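Local coordinates for putative lipoprotein (Campylobacter jejuni subsp. jejuni, PDB 2G5G) that binds haem as a cofacial pair, linked to its dimerization, and probably serves in bacterial haem uptake, at residues A[37-42]-A[242-247]; A[59-64]-A[124-129]; A[77-82]-A[211-216]; A[82-87]-A[216-221]; A[101-106]-A[130-135]. All coordinates share one frame; numbering follows the deposited sequence.

Interaction 1: residues A[37-42]-A[242-247]; sequences LELLKA and KIVVVN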
# COMPACT_ATOMS: atom_id res chain seq x y z
N LEU A 37 15.62 -12.86 -36.56
CA LEU A 37 16.97 -12.60 -37.07
C LEU A 37 17.46 -11.24 -36.59
O LEU A 37 18.63 -11.08 -36.23
CB LEU A 37 17.00 -12.69 -38.61
CG LEU A 37 16.60 -14.03 -39.25
CD1 LEU A 37 16.66 -13.95 -40.79
CD2 LEU A 37 17.46 -15.17 -38.72
N GLU A 38 16.56 -10.27 -36.52
CA GLU A 38 16.94 -8.95 -35.97
C GLU A 38 17.18 -8.97 -34.47
O GLU A 38 18.15 -8.39 -33.99
CB GLU A 38 15.90 -7.88 -36.34
CG GLU A 38 15.65 -7.75 -37.84
CD GLU A 38 16.91 -7.48 -38.62
OE1 GLU A 38 17.75 -6.69 -38.17
OE2 GLU A 38 17.08 -8.07 -39.70
N LEU A 39 16.30 -9.65 -33.73
CA LEU A 39 16.44 -9.72 -32.26
C LEU A 39 17.73 -10.37 -31.83
O LEU A 39 18.33 -10.00 -30.82
CB LEU A 39 15.27 -10.49 -31.62
CG LEU A 39 13.85 -9.93 -31.78
CD1 LEU A 39 12.93 -10.72 -30.92
CD2 LEU A 39 13.78 -8.45 -31.39
N LEU A 40 18.16 -11.36 -32.60
CA LEU A 40 19.40 -12.06 -32.33
C LEU A 40 20.63 -11.13 -32.34
O LEU A 40 21.65 -11.43 -31.72
CB LEU A 40 19.58 -13.13 -33.43
CG LEU A 40 19.34 -14.62 -33.15
CD1 LEU A 40 18.88 -15.03 -31.73
CD2 LEU A 40 18.56 -15.33 -34.27
N LYS A 41 20.53 -10.00 -33.03
CA LYS A 41 21.60 -9.01 -33.11
C LYS A 41 21.75 -8.18 -31.80
O LYS A 41 22.79 -7.58 -31.54
CB LYS A 41 21.36 -8.06 -34.26
CG LYS A 41 21.21 -8.74 -35.61
CD LYS A 41 20.93 -7.71 -36.70
CE LYS A 41 21.16 -8.35 -38.09
NZ LYS A 41 20.59 -7.48 -39.14
N ALA A 42 20.69 -8.14 -31.01
CA ALA A 42 20.65 -7.30 -29.82
C ALA A 42 21.38 -7.96 -28.67
O ALA A 42 21.51 -9.18 -28.64
CB ALA A 42 19.20 -6.98 -29.43
N LYS A 242 23.52 -3.16 -27.59
CA LYS A 242 22.40 -2.97 -28.53
C LYS A 242 21.12 -3.41 -27.85
O LYS A 242 20.99 -4.57 -27.43
CB LYS A 242 22.62 -3.76 -29.81
CG LYS A 242 23.87 -3.24 -30.57
CD LYS A 242 24.29 -4.25 -31.63
CE LYS A 242 25.57 -3.79 -32.34
NZ LYS A 242 26.72 -3.67 -31.36
N ILE A 243 20.18 -2.48 -27.75
CA ILE A 243 18.91 -2.68 -27.04
C ILE A 243 17.76 -2.77 -28.06
O ILE A 243 17.63 -1.90 -28.94
CB ILE A 243 18.59 -1.47 -26.10
CG1 ILE A 243 19.83 -1.00 -25.26
CG2 ILE A 243 17.39 -1.81 -25.22
CD1 ILE A 243 20.52 -2.18 -24.39
N VAL A 244 16.89 -3.75 -27.89
CA VAL A 244 15.69 -3.88 -28.75
C VAL A 244 14.47 -4.18 -27.88
O VAL A 244 14.54 -4.96 -26.91
CB VAL A 244 15.84 -4.94 -29.89
CG1 VAL A 244 16.00 -6.36 -29.31
CG2 VAL A 244 14.65 -4.87 -30.84
N VAL A 245 13.36 -3.54 -28.23
CA VAL A 245 12.14 -3.61 -27.43
C VAL A 245 11.02 -4.17 -28.29
O VAL A 245 10.74 -3.67 -29.39
CB VAL A 245 11.70 -2.22 -26.87
CG1 VAL A 245 10.43 -2.38 -26.01
CG2 VAL A 245 12.86 -1.52 -26.10
N VAL A 246 10.43 -5.25 -27.79
CA VAL A 246 9.31 -5.90 -28.46
C VAL A 246 8.11 -5.84 -27.55
O VAL A 246 8.14 -6.35 -26.42
CB VAL A 246 9.59 -7.38 -28.77
CG1 VAL A 246 8.33 -8.03 -29.47
CG2 VAL A 246 10.81 -7.53 -29.68
N ASN A 247 7.03 -5.22 -28.02
CA ASN A 247 5.87 -5.09 -27.14
C ASN A 247 4.77 -5.98 -27.67
O ASN A 247 4.54 -6.05 -28.88
CB ASN A 247 5.35 -3.65 -27.01
CG ASN A 247 4.31 -3.51 -25.86
OD1 ASN A 247 3.30 -2.81 -25.97
ND2 ASN A 247 4.56 -4.20 -24.78

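Interaction 2: residues A[59-64]-A[124-129]; sequences SQVMIF and EQFVNV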
# COMPACT_ATOMS: atom_id res chain seq x y z
N SER A 59 2.79 -16.08 -27.00
CA SER A 59 3.79 -15.33 -27.77
C SER A 59 5.22 -15.34 -27.16
O SER A 59 6.22 -15.45 -27.87
CB SER A 59 3.27 -13.89 -27.91
OG SER A 59 2.15 -13.87 -28.80
N GLN A 60 5.28 -15.25 -25.84
CA GLN A 60 6.55 -15.29 -25.12
C GLN A 60 7.28 -16.61 -25.34
O GLN A 60 8.47 -16.63 -25.60
CB GLN A 60 6.32 -15.02 -23.65
CG GLN A 60 5.74 -13.67 -23.38
CD GLN A 60 4.97 -13.57 -22.07
OE1 GLN A 60 5.10 -14.41 -21.18
NE2 GLN A 60 4.16 -12.52 -21.94
N VAL A 61 6.54 -17.72 -25.28
CA VAL A 61 7.10 -19.05 -25.53
C VAL A 61 7.63 -19.19 -26.95
O VAL A 61 8.73 -19.70 -27.15
CB VAL A 61 6.07 -20.19 -25.14
CG1 VAL A 61 6.54 -21.57 -25.63
CG2 VAL A 61 5.81 -20.18 -23.66
N MSE A 62 6.88 -18.68 -27.93
CA MSE A 62 7.29 -18.75 -29.32
C MSE A 62 8.58 -17.98 -29.57
O MSE A 62 9.49 -18.47 -30.25
CB MSE A 62 6.19 -18.19 -30.22
CG MSE A 62 4.93 -19.06 -30.24
SE MSE A 62 3.50 -18.17 -31.28
CE MSE A 62 4.52 -17.74 -32.87
N ILE A 63 8.64 -16.76 -29.04
CA ILE A 63 9.82 -15.91 -29.24
C ILE A 63 11.01 -16.55 -28.48
O ILE A 63 12.07 -16.73 -29.05
CB ILE A 63 9.58 -14.48 -28.71
CG1 ILE A 63 8.45 -13.80 -29.49
CG2 ILE A 63 10.92 -13.65 -28.78
CD1 ILE A 63 7.89 -12.53 -28.77
N PHE A 64 10.81 -16.87 -27.21
CA PHE A 64 11.92 -17.51 -26.46
C PHE A 64 12.45 -18.74 -27.21
O PHE A 64 13.65 -18.85 -27.45
CB PHE A 64 11.56 -17.83 -25.01
CG PHE A 64 12.65 -18.57 -24.25
CD1 PHE A 64 12.53 -19.94 -24.02
CD2 PHE A 64 13.81 -17.92 -23.82
CE1 PHE A 64 13.52 -20.64 -23.34
CE2 PHE A 64 14.82 -18.63 -23.15
CZ PHE A 64 14.67 -19.99 -22.90
N GLU A 124 3.56 -20.10 -15.57
CA GLU A 124 4.10 -21.46 -15.58
C GLU A 124 4.62 -21.93 -16.92
O GLU A 124 5.67 -22.57 -16.96
CB GLU A 124 3.07 -22.48 -15.04
CG GLU A 124 1.89 -22.76 -15.95
CD GLU A 124 1.19 -24.05 -15.58
OE1 GLU A 124 1.17 -24.41 -14.36
OE2 GLU A 124 0.67 -24.71 -16.51
N GLN A 125 3.89 -21.65 -17.99
CA GLN A 125 4.26 -22.15 -19.31
C GLN A 125 5.60 -21.55 -19.72
O GLN A 125 6.50 -22.28 -20.12
CB GLN A 125 3.18 -21.81 -20.35
CG GLN A 125 3.36 -22.48 -21.73
CD GLN A 125 2.39 -21.95 -22.78
OE1 GLN A 125 1.56 -21.08 -22.51
NE2 GLN A 125 2.50 -22.49 -24.00
N PHE A 126 5.72 -20.23 -19.60
CA PHE A 126 6.94 -19.54 -20.03
C PHE A 126 8.13 -19.91 -19.14
O PHE A 126 9.22 -20.26 -19.64
CB PHE A 126 6.74 -18.03 -20.03
CG PHE A 126 7.98 -17.24 -20.43
CD1 PHE A 126 8.46 -17.32 -21.72
CD2 PHE A 126 8.63 -16.42 -19.51
CE1 PHE A 126 9.59 -16.59 -22.10
CE2 PHE A 126 9.75 -15.66 -19.89
CZ PHE A 126 10.23 -15.76 -21.18
N VAL A 127 7.92 -19.82 -17.83
CA VAL A 127 9.00 -20.04 -16.87
C VAL A 127 9.50 -21.50 -16.92
O VAL A 127 10.69 -21.73 -16.71
CB VAL A 127 8.61 -19.64 -15.44
CG1 VAL A 127 9.73 -19.99 -14.48
CG2 VAL A 127 8.32 -18.15 -15.36
N ASN A 128 8.62 -22.45 -17.23
CA ASN A 128 9.03 -23.85 -17.35
C ASN A 128 9.94 -24.07 -18.51
O ASN A 128 10.99 -24.68 -18.34
CB ASN A 128 7.84 -24.83 -17.41
CG ASN A 128 7.46 -25.37 -16.05
OD1 ASN A 128 6.93 -24.65 -15.21
ND2 ASN A 128 7.74 -26.66 -15.83
N VAL A 129 9.54 -23.55 -19.68
CA VAL A 129 10.34 -23.64 -20.89
C VAL A 129 11.69 -22.95 -20.70
O VAL A 129 12.72 -23.45 -21.16
CB VAL A 129 9.60 -23.06 -22.13
CG1 VAL A 129 10.47 -23.14 -23.35
CG2 VAL A 129 8.31 -23.81 -22.39

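Interaction 3: residues A[77-82]-A[211-216]; sequences NFDVAL and HVNKVL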
# COMPACT_ATOMS: atom_id res chain seq x y z
N ASN A 77 25.71 -18.08 -25.02
CA ASN A 77 24.94 -18.03 -23.77
C ASN A 77 23.73 -17.10 -23.94
O ASN A 77 23.85 -16.05 -24.57
CB ASN A 77 25.76 -17.47 -22.60
CG ASN A 77 26.81 -18.43 -22.10
OD1 ASN A 77 26.69 -19.63 -22.25
ND2 ASN A 77 27.86 -17.88 -21.47
N PHE A 78 22.60 -17.48 -23.35
CA PHE A 78 21.40 -16.64 -23.43
C PHE A 78 20.57 -16.81 -22.19
O PHE A 78 20.07 -17.93 -21.91
CB PHE A 78 20.57 -17.03 -24.67
CG PHE A 78 19.28 -16.26 -24.82
CD1 PHE A 78 18.08 -16.94 -25.02
CD2 PHE A 78 19.28 -14.86 -24.82
CE1 PHE A 78 16.89 -16.23 -25.20
CE2 PHE A 78 18.07 -14.14 -25.00
CZ PHE A 78 16.90 -14.82 -25.20
N ASP A 79 20.39 -15.71 -21.45
CA ASP A 79 19.68 -15.73 -20.16
C ASP A 79 18.38 -14.92 -20.16
O ASP A 79 18.19 -14.12 -21.06
CB ASP A 79 20.58 -15.23 -19.06
CG ASP A 79 21.81 -16.11 -18.88
OD1 ASP A 79 21.70 -17.34 -19.10
OD2 ASP A 79 22.88 -15.58 -18.54
N VAL A 80 17.51 -15.14 -19.16
CA VAL A 80 16.20 -14.46 -19.07
C VAL A 80 16.02 -13.78 -17.71
O VAL A 80 16.10 -14.42 -16.66
CB VAL A 80 15.02 -15.42 -19.34
CG1 VAL A 80 13.66 -14.69 -19.14
CG2 VAL A 80 15.10 -15.94 -20.75
N ALA A 81 15.83 -12.46 -17.75
CA ALA A 81 15.58 -11.70 -16.53
C ALA A 81 14.07 -11.52 -16.40
O ALA A 81 13.36 -11.40 -17.39
CB ALA A 81 16.29 -10.31 -16.62
N LEU A 82 13.60 -11.50 -15.17
CA LEU A 82 12.17 -11.47 -14.89
C LEU A 82 11.82 -10.35 -13.94
O LEU A 82 12.34 -10.28 -12.82
CB LEU A 82 11.68 -12.84 -14.35
CG LEU A 82 11.69 -14.06 -15.28
CD1 LEU A 82 11.27 -15.34 -14.53
CD2 LEU A 82 10.82 -13.86 -16.51
N HIS A 211 24.93 -7.37 -17.13
CA HIS A 211 24.96 -8.80 -17.39
C HIS A 211 25.95 -9.15 -18.51
O HIS A 211 26.03 -8.46 -19.52
CB HIS A 211 23.57 -9.34 -17.74
CG HIS A 211 23.48 -10.82 -17.60
ND1 HIS A 211 23.78 -11.46 -16.41
CD2 HIS A 211 23.16 -11.78 -18.49
CE1 HIS A 211 23.65 -12.77 -16.59
NE2 HIS A 211 23.28 -12.99 -17.84
N VAL A 212 26.70 -10.24 -18.33
CA VAL A 212 27.78 -10.57 -19.31
C VAL A 212 27.34 -11.39 -20.54
O VAL A 212 28.11 -11.55 -21.48
CB VAL A 212 28.97 -11.26 -18.62
CG1 VAL A 212 29.60 -10.28 -17.61
CG2 VAL A 212 28.55 -12.56 -17.95
N ASN A 213 26.11 -11.91 -20.50
CA ASN A 213 25.54 -12.70 -21.60
C ASN A 213 24.38 -11.95 -22.25
O ASN A 213 23.79 -11.09 -21.63
CB ASN A 213 25.02 -14.04 -21.12
CG ASN A 213 26.10 -14.91 -20.50
OD1 ASN A 213 27.23 -14.95 -21.00
ND2 ASN A 213 25.77 -15.60 -19.40
N LYS A 214 24.06 -12.31 -23.50
CA LYS A 214 22.82 -11.85 -24.10
C LYS A 214 21.66 -12.18 -23.16
O LYS A 214 21.63 -13.21 -22.45
CB LYS A 214 22.64 -12.44 -25.50
CG LYS A 214 21.59 -11.70 -26.35
CD LYS A 214 21.25 -12.45 -27.70
CE LYS A 214 22.48 -12.61 -28.60
NZ LYS A 214 23.05 -11.28 -29.07
N VAL A 215 20.67 -11.29 -23.14
CA VAL A 215 19.62 -11.39 -22.12
C VAL A 215 18.31 -10.89 -22.66
O VAL A 215 18.28 -9.87 -23.40
CB VAL A 215 20.03 -10.68 -20.78
CG1 VAL A 215 20.25 -9.14 -20.96
CG2 VAL A 215 18.99 -10.95 -19.62
N LEU A 216 17.24 -11.62 -22.32
CA LEU A 216 15.86 -11.16 -22.54
C LEU A 216 15.16 -10.86 -21.20
O LEU A 216 15.19 -11.69 -20.26
CB LEU A 216 15.06 -12.23 -23.31
CG LEU A 216 13.59 -11.85 -23.62
CD1 LEU A 216 13.13 -12.34 -24.95
CD2 LEU A 216 12.74 -12.44 -22.52
O HOH W 1 25.80 -14.13 -24.76

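Interaction 4: residues A[82-87]-A[216-221]; sequences LEMLAS and LLLAGS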
# COMPACT_ATOMS: atom_id res chain seq x y z
N LEU A 82 13.60 -11.50 -15.17
CA LEU A 82 12.17 -11.47 -14.89
C LEU A 82 11.82 -10.35 -13.94
O LEU A 82 12.34 -10.28 -12.82
CB LEU A 82 11.68 -12.84 -14.35
CG LEU A 82 11.69 -14.06 -15.28
CD1 LEU A 82 11.27 -15.34 -14.53
CD2 LEU A 82 10.82 -13.86 -16.51
N GLU A 83 10.93 -9.45 -14.38
CA GLU A 83 10.36 -8.47 -13.47
C GLU A 83 9.77 -9.21 -12.25
O GLU A 83 9.70 -8.64 -11.15
CB GLU A 83 9.23 -7.67 -14.15
CG GLU A 83 8.48 -6.69 -13.20
CD GLU A 83 7.21 -6.07 -13.82
OE1 GLU A 83 6.87 -6.36 -14.98
OE2 GLU A 83 6.55 -5.29 -13.12
N MSE A 84 9.34 -10.46 -12.43
CA MSE A 84 8.64 -11.11 -11.29
C MSE A 84 9.52 -11.66 -10.18
O MSE A 84 9.01 -12.09 -9.15
CB MSE A 84 7.47 -12.05 -11.65
CG MSE A 84 7.36 -12.76 -12.98
SE MSE A 84 7.73 -11.91 -14.75
CE MSE A 84 6.69 -10.23 -14.68
N LEU A 85 10.84 -11.60 -10.37
CA LEU A 85 11.76 -11.99 -9.30
C LEU A 85 12.67 -10.85 -8.96
O LEU A 85 13.11 -10.11 -9.85
CB LEU A 85 12.54 -13.24 -9.69
CG LEU A 85 11.69 -14.50 -9.81
CD1 LEU A 85 12.37 -15.61 -10.56
CD2 LEU A 85 11.27 -14.97 -8.40
N ALA A 86 12.95 -10.70 -7.67
CA ALA A 86 13.87 -9.67 -7.23
C ALA A 86 15.34 -10.04 -7.48
O ALA A 86 15.69 -11.22 -7.41
CB ALA A 86 13.66 -9.33 -5.74
N SER A 87 16.17 -9.03 -7.74
CA SER A 87 17.62 -9.23 -7.99
C SER A 87 18.36 -9.72 -6.73
O SER A 87 19.38 -10.40 -6.82
CB SER A 87 18.25 -7.94 -8.52
OG SER A 87 18.30 -6.96 -7.51
N LEU A 216 17.24 -11.62 -22.32
CA LEU A 216 15.86 -11.16 -22.54
C LEU A 216 15.16 -10.86 -21.20
O LEU A 216 15.19 -11.69 -20.26
CB LEU A 216 15.06 -12.23 -23.31
CG LEU A 216 13.59 -11.85 -23.62
CD1 LEU A 216 13.13 -12.34 -24.95
CD2 LEU A 216 12.74 -12.44 -22.52
N LEU A 217 14.54 -9.67 -21.11
CA LEU A 217 13.68 -9.31 -19.99
C LEU A 217 12.21 -9.53 -20.34
O LEU A 217 11.76 -9.15 -21.44
CB LEU A 217 13.87 -7.86 -19.57
CG LEU A 217 12.97 -7.30 -18.43
CD1 LEU A 217 13.46 -7.70 -17.04
CD2 LEU A 217 12.90 -5.79 -18.55
N LEU A 218 11.49 -10.16 -19.42
CA LEU A 218 10.02 -10.12 -19.47
C LEU A 218 9.54 -9.19 -18.36
O LEU A 218 9.92 -9.34 -17.19
CB LEU A 218 9.40 -11.52 -19.31
CG LEU A 218 7.86 -11.56 -19.33
CD1 LEU A 218 7.36 -11.25 -20.74
CD2 LEU A 218 7.34 -12.95 -18.81
N ALA A 219 8.72 -8.20 -18.72
CA ALA A 219 8.26 -7.18 -17.78
C ALA A 219 6.98 -6.57 -18.35
O ALA A 219 6.63 -6.80 -19.49
CB ALA A 219 9.33 -6.06 -17.54
N GLY A 220 6.26 -5.81 -17.54
CA GLY A 220 5.02 -5.21 -18.03
C GLY A 220 5.37 -4.18 -19.08
O GLY A 220 6.46 -3.60 -19.06
N SER A 221 4.42 -3.93 -19.97
CA SER A 221 4.57 -2.93 -21.01
C SER A 221 5.01 -1.54 -20.53
O SER A 221 5.78 -0.88 -21.23
CB SER A 221 3.31 -2.85 -21.85
OG SER A 221 3.25 -4.03 -22.63

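Interaction 5: residues A[101-106]-A[130-135]; sequences KTIKAN and VFYSKS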
# COMPACT_ATOMS: atom_id res chain seq x y z
N LYS A 101 18.43 -30.17 -12.92
CA LYS A 101 18.02 -31.55 -13.21
C LYS A 101 17.38 -32.25 -12.02
O LYS A 101 16.85 -33.36 -12.14
CB LYS A 101 19.23 -32.35 -13.69
CG LYS A 101 19.74 -31.96 -15.07
CD LYS A 101 21.21 -32.32 -15.19
CE LYS A 101 21.54 -32.81 -16.59
NZ LYS A 101 22.83 -33.57 -16.63
N THR A 102 17.42 -31.58 -10.87
CA THR A 102 16.97 -32.10 -9.58
C THR A 102 15.63 -31.47 -9.12
O THR A 102 14.96 -31.96 -8.21
CB THR A 102 18.13 -31.92 -8.54
OG1 THR A 102 18.78 -33.19 -8.35
CG2 THR A 102 17.68 -31.34 -7.21
N ILE A 103 15.23 -30.40 -9.80
CA ILE A 103 13.96 -29.74 -9.54
C ILE A 103 12.92 -30.25 -10.54
O ILE A 103 13.15 -30.24 -11.75
CB ILE A 103 14.12 -28.21 -9.62
CG1 ILE A 103 15.16 -27.74 -8.59
CG2 ILE A 103 12.80 -27.52 -9.38
CD1 ILE A 103 16.01 -26.58 -9.05
N LYS A 104 11.81 -30.77 -10.04
CA LYS A 104 10.78 -31.33 -10.91
C LYS A 104 9.71 -30.26 -11.16
O LYS A 104 9.60 -29.31 -10.38
CB LYS A 104 10.19 -32.59 -10.28
CG LYS A 104 9.81 -33.68 -11.28
CD LYS A 104 9.99 -35.07 -10.67
CE LYS A 104 9.23 -35.22 -9.35
NZ LYS A 104 9.57 -36.51 -8.69
N ALA A 105 8.94 -30.43 -12.23
CA ALA A 105 7.95 -29.43 -12.66
C ALA A 105 7.08 -28.87 -11.53
O ALA A 105 6.67 -27.72 -11.59
CB ALA A 105 7.08 -29.99 -13.79
N ASN A 106 6.82 -29.67 -10.50
CA ASN A 106 6.01 -29.24 -9.35
C ASN A 106 6.83 -28.69 -8.18
O ASN A 106 6.26 -28.16 -7.20
CB ASN A 106 5.11 -30.39 -8.89
CG ASN A 106 5.90 -31.61 -8.46
OD1 ASN A 106 6.08 -31.84 -7.27
ND2 ASN A 106 6.39 -32.38 -9.43
N VAL A 130 11.67 -21.81 -20.01
CA VAL A 130 12.91 -21.06 -19.75
C VAL A 130 13.83 -21.86 -18.82
O VAL A 130 15.00 -22.15 -19.17
CB VAL A 130 12.65 -19.65 -19.19
CG1 VAL A 130 13.95 -19.00 -18.71
CG2 VAL A 130 12.00 -18.79 -20.29
N PHE A 131 13.28 -22.21 -17.66
CA PHE A 131 14.03 -22.87 -16.61
C PHE A 131 14.79 -24.11 -17.07
O PHE A 131 15.95 -24.26 -16.69
CB PHE A 131 13.18 -23.18 -15.39
CG PHE A 131 13.97 -23.69 -14.23
CD1 PHE A 131 14.70 -22.81 -13.43
CD2 PHE A 131 14.05 -25.07 -13.98
CE1 PHE A 131 15.46 -23.27 -12.36
CE2 PHE A 131 14.82 -25.54 -12.92
CZ PHE A 131 15.52 -24.65 -12.10
N TYR A 132 14.16 -24.94 -17.93
CA TYR A 132 14.75 -26.22 -18.39
C TYR A 132 15.60 -26.17 -19.65
O TYR A 132 16.12 -27.22 -20.09
CB TYR A 132 13.68 -27.32 -18.49
CG TYR A 132 13.08 -27.62 -17.14
CD1 TYR A 132 11.79 -27.18 -16.82
CD2 TYR A 132 13.83 -28.26 -16.15
CE1 TYR A 132 11.24 -27.42 -15.55
CE2 TYR A 132 13.29 -28.50 -14.87
CZ TYR A 132 11.99 -28.09 -14.59
OH TYR A 132 11.44 -28.32 -13.35
N SER A 133 15.73 -24.98 -20.24
CA SER A 133 16.61 -24.82 -21.38
C SER A 133 18.00 -24.56 -20.81
O SER A 133 18.24 -24.76 -19.64
CB SER A 133 16.17 -23.62 -22.25
OG SER A 133 16.16 -22.42 -21.46
N LYS A 134 18.90 -24.07 -21.65
CA LYS A 134 20.23 -23.67 -21.21
C LYS A 134 20.29 -22.27 -20.58
O LYS A 134 21.36 -21.82 -20.15
CB LYS A 134 21.17 -23.78 -22.40
CG LYS A 134 21.42 -25.23 -22.80
CD LYS A 134 22.26 -25.30 -24.04
CE LYS A 134 22.90 -26.66 -24.12
NZ LYS A 134 24.13 -26.66 -24.94
N SER A 135 19.15 -21.58 -20.52
CA SER A 135 19.10 -20.24 -19.95
C SER A 135 19.19 -20.24 -18.44
O SER A 135 18.67 -21.13 -17.78
CB SER A 135 17.80 -19.53 -20.33
OG SER A 135 17.77 -19.29 -21.71

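Interaction 1: residues A[37-42]-A[242-247]
The flat groups at the boundary between residues 37-42 and 242-247 are two peptide carbonyls, each met by an aliphatic carbon of the other segment. A42 CB lies 3.6 Å from K242 O, and in return the methylene CD of K242 passes 3.7 Å from K41 O. The rest of the contact is aliphatic. The side chain of L39 crosses those of V244 and V246 at about a right angle. L39 CD2 reaches V246 CG2 at 3.5 Å and V244 CG1 at 3.7 Å. Strand alternation brings V244 and V246 to the same face, and their beta-branched shape suits both extended backbone and a surface on which a helix can rest. In V244, CG1 sits between the backbone N and the carbonyl carbon (chi1 65°), pressed against A42 CB at 3.3 Å, tighter than ordinary van der Waals contact. The small side chain of alanine lets the chain pass this close to the strand at the end of the type I turn from L39 to A42. On the exposed side, K41 NZ forms a salt bridge of 3.1 Å with E38 OE1, on its syn side. This is helix-on-sheet packing of an alpha/beta fold: helix 32-39 lies over strand 243-248, L39 also touching L67 of helix 54-73, while V244 and V246 extend the same surface to strands 44-49 and 260-264.

Interaction 2: residues A[59-64]-A[124-129]
V61 and F126 mark the closest backbone approach of two neighbouring, nearly parallel helices in the layer that covers the sheet of this alpha/beta fold. The short axes of 59-64 and 124-129 run 9.2 Å apart, with 18° between their directions. Aliphatic packing fills the more exposed part of the seam. V61 CG2 lies 3.9 Å from Q125 CG, the extended chain of Q125 crossing it at about a right angle, so a polar residue at the surface contributes its methylenes here. The small branched V61 suits so close an approach. Aromatic contacts occupy the buried part, toward the sheet. The ring of F126 enters beside Q60 with CD1 3.7 Å from Q60 CB. F64 CB approaches the same ring at its edge, near the ring plane. Both phenylalanines have CG anti to the backbone N (F64 chi1 176°), and their rings also reach V80 of strand 78-82. F64 and V129 slide past each other in opposite directions, CD1 to CG1 at 3.9 Å. The Q60 amide brushes the F126 ring across the seam, Q60 OE1 4.1 Å from F126 CG, its plane 82° from that of the ring, while Q60 NE2 is hydrogen-bonded to E49 OE1. Toward the C-terminal ends of both segments, F64 CE1 comes within 3.6 Å of the backbone oxygen V129 O.

Interaction 3: residues A[77-82]-A[211-216]
D79 and V215 pair at the heart of a parallel beta ladder, while D79 also gathers polar groups from the loop that leads into strand 214-220. The backbone of D79 straddles V215 in the usual parallel way: D79 N donates to K214 O at 3.0 Å, and L216 N donates to D79 O. A81 N reaches L216 O at 2.7 Å. At the N-terminal end the strands splay, and a water bridges N77 O and K214 N. D79 OD2 accepts two bonds from side chains. H211 NE2 meets the anti lone pair of D79 OD2 at 2.7 Å, the oxygen lying in the imidazole plane, whereas N213 ND2 reaches D79 OD2 at 3.0 Å from the syn side, 30° out of the carboxylate plane. The other oxygen, OD1, takes K136 N. The N213 amide works in two directions, its OD1 also accepting from N77 ND2 at 3.0 Å, with the donor above the carbonyl plane. F78, V80 and L216 share the other face, where F78 CZ touches L216 CB at 3.7 Å beneath helix 54-73. Parallel neighbours with helices packed on the sheet are typical of the core of an alpha/beta fold.

Interaction 4: residues A[82-87]-A[216-221]
L82 and L218 form the last parallel bridge between strands 78-82 and 214-220, just before the first strand turns away from the sheet. E83 N donates to L218 O at 3.0 Å, an almost straight bond (173° at the hydrogen) that arrives nearly along the C=O axis. Beyond it the backbone folds into a type I turn from L82 to L85, closed by L85 N to L82 O. E83 then carries the connection on with its side chain. CG is anti to the backbone N (chi1 174°); the chain beyond is extended, and E83 OE1 accepts from G220 N at 2.7 Å, a gap that the reach of a glutamate spans. E83 OE1 also lies 3.2 Å from A219 CA and 3.6 Å from A219 CB, where alanine offers little bulk. G220 is the N-cap of helix 221-224, so the carboxylate grips the strand where it passes into a helix. This is the C-terminal end of the parallel strands, the end at which alpha/beta folds commonly bind ligands, and here the E83 side chain comes within about 7 Å of a bound haem. Apolar contacts accompany the two hydrogen bonds. L82 CD2 rests 3.9 Å from L218 CB, the side chains meeting at a slant. The bent chain of selenomethionine M84 places SE 4.2 Å from L218 CD2, while its other neighbours include W114 and W118.

Interaction 5: residues A[101-106]-A[130-135]
Y132 and I103 share the polar contact, a hydrogen bond of 3.0 Å from Y132 OH to the backbone oxygen I103 O. The hydroxyl stands 57° above the carbonyl plane, and I103 O lies at the edge of the Y132 ring, near its plane. Tyrosine suits this exposed place, since its long ring carries a donor across to an irregular loop. Apolar contact takes the buried side, where I103 CD1 touches F131 CZ at 3.6 Å, at the ring edge; both residues also pack on A96 of helix 90-98. The two rings also touch, F131 CD2 lying 3.6 Å above the centre of the Y132 ring. Within 130-135, V130 O receives S133 N at 3.1 Å and S133 OG at 2.6 Å. K100, in the same loop just ahead of K101, donates through NZ to S133 O and S135 O. S133 OG in turn accepts from S135 N at 3.2 Å, completing an ST turn where helix 124-131 ends and the chain heads for strand 137-141.

How the interactions relate
Interactions 1, 3 and 4 reach one mixed sheet, where strand 44-49 separates 243-248 from 214-220. Interactions 3 and 4 are consecutive parts of one strand pair, sharing L82 and L216, centres about 12 Å apart. Interaction 2 lies in the helical layer over it, F64 resting on V80 and F126 on V80 and L82; interaction 5 continues from helix 124-131, its centre about 13 Å from that of interaction 2, and S135 OG meets F78 O. K214 NZ joins interaction 3 to A42 O of interaction 1. Interaction 1 joins early and late parts of the chain, enclosing the others; interactions 2, 3 and 4 interleave, and interaction 4 lies at the strand ends near the haem.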